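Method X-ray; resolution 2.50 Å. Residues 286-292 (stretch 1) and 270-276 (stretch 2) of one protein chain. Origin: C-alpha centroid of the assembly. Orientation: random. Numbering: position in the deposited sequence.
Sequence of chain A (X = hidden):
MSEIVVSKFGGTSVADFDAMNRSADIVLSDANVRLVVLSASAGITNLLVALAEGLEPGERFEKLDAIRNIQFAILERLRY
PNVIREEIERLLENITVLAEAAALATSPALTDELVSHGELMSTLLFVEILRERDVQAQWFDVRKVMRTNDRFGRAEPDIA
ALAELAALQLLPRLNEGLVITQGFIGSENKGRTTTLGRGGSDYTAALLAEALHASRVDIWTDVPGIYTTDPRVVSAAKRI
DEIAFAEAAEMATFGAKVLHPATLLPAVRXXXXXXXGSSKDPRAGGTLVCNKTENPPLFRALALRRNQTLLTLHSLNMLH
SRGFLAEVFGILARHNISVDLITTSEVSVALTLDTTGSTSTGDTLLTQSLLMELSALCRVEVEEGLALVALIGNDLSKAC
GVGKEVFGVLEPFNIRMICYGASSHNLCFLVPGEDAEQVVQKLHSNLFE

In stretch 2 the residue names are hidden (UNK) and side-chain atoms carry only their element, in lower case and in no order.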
ATOM      1  N   GLY A 286       2.772 -10.050 -35.825  1.00 71.94           N
ATOM      2  CA  GLY A 286       2.533 -10.035 -34.396  1.00 70.58           C
ATOM      3  C   GLY A 286       3.495  -9.152 -33.630  1.00 70.54           C
ATOM      4  O   GLY A 286       4.280  -8.404 -34.214  1.00 71.16           O
ATOM      5  N   THR A 287       3.425  -9.249 -32.308  1.00 69.42           N
ATOM      6  CA  THR A 287       4.273  -8.474 -31.417  1.00 65.67           C
ATOM      7  C   THR A 287       5.394  -9.333 -30.881  1.00 63.06           C
ATOM      8  O   THR A 287       5.183 -10.489 -30.527  1.00 61.23           O
ATOM      9  CB  THR A 287       3.498  -7.969 -30.197  1.00 68.32           C
ATOM     10  OG1 THR A 287       2.368  -7.201 -30.624  1.00 73.18           O
ATOM     11  CG2 THR A 287       4.404  -7.119 -29.318  1.00 67.17           C
ATOM     12  N   LEU A 288       6.587  -8.762 -30.814  1.00 63.80           N
ATOM     13  CA  LEU A 288       7.717  -9.487 -30.270  1.00 64.91           C
ATOM     14  C   LEU A 288       8.055  -8.900 -28.904  1.00 66.35           C
ATOM     15  O   LEU A 288       8.162  -7.684 -28.733  1.00 65.38           O
ATOM     16  CB  LEU A 288       8.922  -9.395 -31.193  1.00 67.56           C
ATOM     17  CG  LEU A 288      10.153 -10.087 -30.597  1.00 80.00           C
ATOM     18  CD1 LEU A 288      10.766 -11.065 -31.596  1.00 77.58           C
ATOM     19  CD2 LEU A 288      11.155  -9.024 -30.174  1.00 84.34           C
ATOM     20  N   VAL A 289       8.201  -9.783 -27.927  1.00 66.43           N
ATOM     21  CA  VAL A 289       8.511  -9.384 -26.566  1.00 64.37           C
ATOM     22  C   VAL A 289       9.965  -9.725 -26.316  1.00 65.21           C
ATOM     23  O   VAL A 289      10.363 -10.875 -26.452  1.00 66.46           O
ATOM     24  CB  VAL A 289       7.618 -10.149 -25.565  1.00 53.57           C
ATOM     25  CG1 VAL A 289       7.978  -9.770 -24.144  1.00 47.73           C
ATOM     26  CG2 VAL A 289       6.149  -9.839 -25.852  1.00 36.69           C
ATOM     27  N   CYS A 290      10.759  -8.728 -25.953  1.00 69.56           N
ATOM     28  CA  CYS A 290      12.181  -8.962 -25.702  1.00 76.87           C
ATOM     29  C   CYS A 290      12.739  -8.214 -24.496  1.00 79.42           C
ATOM     30  O   CYS A 290      12.031  -7.487 -23.801  1.00 78.09           O
ATOM     31  CB  CYS A 290      12.991  -8.587 -26.935  1.00 78.95           C
ATOM     32  SG  CYS A 290      12.608  -6.931 -27.526  1.00 87.74           S
ATOM     33  N   ASN A 291      14.032  -8.395 -24.274  1.00 83.75           N
ATOM     34  CA  ASN A 291      14.711  -7.773 -23.152  1.00 88.85           C
ATOM     35  C   ASN A 291      14.435  -6.278 -23.011  1.00 91.35           C
ATOM     36  O   ASN A 291      13.835  -5.854 -22.022  1.00 91.85           O
ATOM     37  CB  ASN A 291      16.214  -8.017 -23.255  1.00 91.19           C
ATOM     38  CG  ASN A 291      16.906  -7.907 -21.919  1.00 97.26           C
ATOM     39  OD1 ASN A 291      18.120  -8.095 -21.817  1.00103.53           O
ATOM     40  ND2 ASN A 291      16.136  -7.605 -20.876  1.00 94.62           N
ATOM     41  N   LYS A 292      14.871  -5.480 -23.985  1.00 92.71           N
ATOM     42  CA  LYS A 292      14.659  -4.029 -23.935  1.00 94.10           C
ATOM     43  C   LYS A 292      14.388  -3.397 -25.301  1.00 92.72           C
ATOM     44  O   LYS A 292      14.894  -3.857 -26.323  1.00 91.32           O
ATOM     45  CB  LYS A 292      15.852  -3.354 -23.241  1.00 99.07           C
ATOM     46  CG  LYS A 292      15.793  -3.464 -21.706  1.00106.10           C
ATOM     47  CD  LYS A 292      17.112  -3.104 -21.009  1.00107.98           C
ATOM     48  CE  LYS A 292      18.064  -4.302 -20.886  1.00105.82           C
ATOM     49  NZ  LYS A 292      18.588  -4.816 -22.187  1.00103.02           N
ATOM     50  N   UNK A 270      15.728 -16.421 -18.683  1.00 69.25           N
ATOM     51  CA  UNK A 270      16.632 -16.938 -19.713  1.00 71.43           C
ATOM     52  C   UNK A 270      16.720 -16.086 -20.977  1.00 72.15           C
ATOM     53  O   UNK A 270      17.296 -16.506 -21.989  1.00 73.17           O
ATOM     54  c   UNK A 270      16.250 -18.370 -20.086  1.00 78.23           C
ATOM     55  o   UNK A 270      16.673 -19.279 -19.082  1.00 92.30           O
ATOM     56  N   UNK A 271      16.148 -14.891 -20.920  1.00 72.62           N
ATOM     57  CA  UNK A 271      16.183 -13.963 -22.044  1.00 74.19           C
ATOM     58  C   UNK A 271      15.698 -14.594 -23.351  1.00 72.77           C
ATOM     59  O   UNK A 271      16.315 -14.416 -24.407  1.00 74.13           O
ATOM     60  o   UNK A 271      17.983 -12.113 -24.162  1.00101.06           O
ATOM     61  o   UNK A 271      17.351 -11.064 -22.336  1.00 97.51           O
ATOM     62  c   UNK A 271      17.609 -13.423 -22.205  1.00 81.43           C
ATOM     63  c   UNK A 271      17.655 -12.107 -22.955  1.00 93.63           C
ATOM     64  N   UNK A 272      14.589 -15.331 -23.277  1.00 68.19           N
ATOM     65  CA  UNK A 272      14.022 -15.977 -24.459  1.00 63.78           C
ATOM     66  C   UNK A 272      12.867 -15.150 -25.003  1.00 64.37           C
ATOM     67  O   UNK A 272      11.727 -15.240 -24.544  1.00 63.53           O
ATOM     68  c   UNK A 272      14.712 -18.270 -23.672  1.00 64.45           C
ATOM     69  c   UNK A 272      14.334 -19.693 -23.253  1.00 56.80           C
ATOM     70  c   UNK A 272      12.893 -18.012 -25.385  1.00 61.06           C
ATOM     71  c   UNK A 272      13.532 -17.398 -24.141  1.00 62.63           C
ATOM     72  N   UNK A 273      13.154 -14.326 -26.014  1.00 63.55           N
ATOM     73  CA  UNK A 273      12.120 -13.475 -26.612  1.00 59.03           C
ATOM     74  C   UNK A 273      10.891 -14.304 -26.983  1.00 54.38           C
ATOM     75  O   UNK A 273      11.010 -15.478 -27.318  1.00 50.98           O
ATOM     76  c   UNK A 273      14.331 -14.417 -26.895  1.00 61.34           C
ATOM     77  c   UNK A 273      13.772 -13.950 -28.222  1.00 59.76           C
ATOM     78  c   UNK A 273      12.836 -12.868 -27.821  1.00 57.04           C
ATOM     79  N   UNK A 274       9.719 -13.676 -26.927  1.00 54.29           N
ATOM     80  CA  UNK A 274       8.449 -14.342 -27.212  1.00 50.98           C
ATOM     81  C   UNK A 274       7.685 -13.596 -28.295  1.00 50.30           C
ATOM     82  O   UNK A 274       7.543 -12.377 -28.229  1.00 52.58           O
ATOM     83  c   UNK A 274       6.173 -14.900 -26.215  1.00 46.80           C
ATOM     84  c   UNK A 274       8.234 -15.310 -24.877  1.00 50.86           C
ATOM     85  c   UNK A 274       7.574 -14.402 -25.909  1.00 51.33           C
ATOM     86  N   UNK A 275       7.204 -14.336 -29.293  1.00 48.92           N
ATOM     87  CA  UNK A 275       6.443 -13.741 -30.378  1.00 48.23           C
ATOM     88  C   UNK A 275       4.936 -14.015 -30.261  1.00 50.62           C
ATOM     89  O   UNK A 275       4.525 -15.128 -29.915  1.00 52.96           O
ATOM     90  c   UNK A 275       5.203 -14.588 -33.503  1.00 58.78           C
ATOM     91  c   UNK A 275       6.168 -12.418 -33.224  1.00 57.84           C
ATOM     92  c   UNK A 275       6.927 -14.254 -31.724  1.00 51.22           C
ATOM     93  c   UNK A 275       5.350 -11.912 -34.214  1.00 59.61           C
ATOM     94  c   UNK A 275       4.370 -14.092 -34.499  1.00 61.41           C
ATOM     95  c   UNK A 275       4.442 -12.747 -34.856  1.00 57.82           C
ATOM     96  c   UNK A 275       6.104 -13.753 -32.858  1.00 56.96           C
ATOM     97  N   UNK A 276       4.114 -13.017 -30.586  1.00 47.75           N
ATOM     98  CA  UNK A 276       2.667 -13.164 -30.466  1.00 49.46           C
ATOM     99  C   UNK A 276       1.901 -12.790 -31.736  1.00 48.73           C
ATOM    100  O   UNK A 276       1.825 -11.615 -32.093  1.00 41.56           O
ATOM    101  c   UNK A 276       2.871 -12.552 -27.991  1.00 50.45           C
ATOM    102  c   UNK A 276       0.603 -12.588 -29.060  1.00 37.16           C
ATOM    103  c   UNK A 276       2.095 -12.290 -29.278  1.00 54.86           C
TER

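Position 270 carries two side-chain atoms, one carbon followed by one oxygen, and no branch. It makes no contact with stretch 1. That could only be a short hydroxyl side chain, so the residue is Ser 270; its OG is hydrogen-bonded elsewhere in the structure.

Position 271 has two carbons, the second carrying two oxygens. By shape alone a terminal oxygen and nitrogen would look alike, but the element labels give two oxygens, a carboxylate one carbon from CB. CB points sideways, yet the end of the side chain comes nearer to stretch 1, where one carboxylate oxygen lies 3.1 Å from Asn 291 OD1. The residue is Asp 271, and that oxygen is OD2. Both atoms are acceptors, so this proximity is not a hydrogen bond; Asn 291 OD1 instead receives a weak one from Lys 292 NZ at 3.3 Å, within stretch 1. Phi is positive (52°), and this is the first residue after a helix to leave helical geometry.

At position 272 four carbons fork at the first, one arm being two carbons long. The CA-to-CB bond points away from stretch 1, and the nearest approach is CB to Val 289 O, 7.6 Å. A beta-branched chain with unequal arms is Ile 272, which is buried.

Position 273 shows three carbons closing a ring onto the backbone N. Its CB sits 4.4 Å from Cys 290 CB, an apolar contact, and its CA is 3.1 Å from Val 289 O in a CA-H...O contact. The ring identifies Pro 273, which has no amide hydrogen to offer.

Position 274 has one carbon bearing two more, a symmetric fork. Its CB lies 4.3 Å from Val 289 CB, both side chains being on the same face of the sheet. This is Val 274.

At position 275 a single carbon leads to a ring of six carbons with no hydroxyl oxygen. The end of the side chain comes nearer to stretch 1: the outermost ring carbon is 3.3 Å from Gly 286 N, which lies at the ring edge, near its plane. Hence Phe 275, with chi1 at 175° and chi2 at 70°. A CB modelled on Gly 286 would fall 2.5 Å from Phe 275 CZ, so the glycine leaves room for the ring.

Position 276 repeats the three-carbon fork, with CB 3.8 Å from Thr 287 O. It is Val 276, on the same face as Val 274, Thr 287 and Val 289.

The contact works as an antiparallel backbone ladder, the strand directions differing by 160°. Val 274 N donates to Val 289 O (2.9 Å, 158°), and Val 289 N returns a bond to Val 274 O (2.7 Å, 165°). Two residues along, Val 276 N donates to Thr 287 O (2.7 Å, 148°); the reciprocal bond from Thr 287 N to Val 276 O (2.9 Å) is less sure in the placement of its acceptor. Between these pairs, Leu 288 and Phe 275 form a non-hydrogen-bonded pair, with CA atoms 4.4 Å apart and side chains on the face opposite the valines. Altogether 456 Å² is buried.

Stretch 2 (270-276) SDIPVFV
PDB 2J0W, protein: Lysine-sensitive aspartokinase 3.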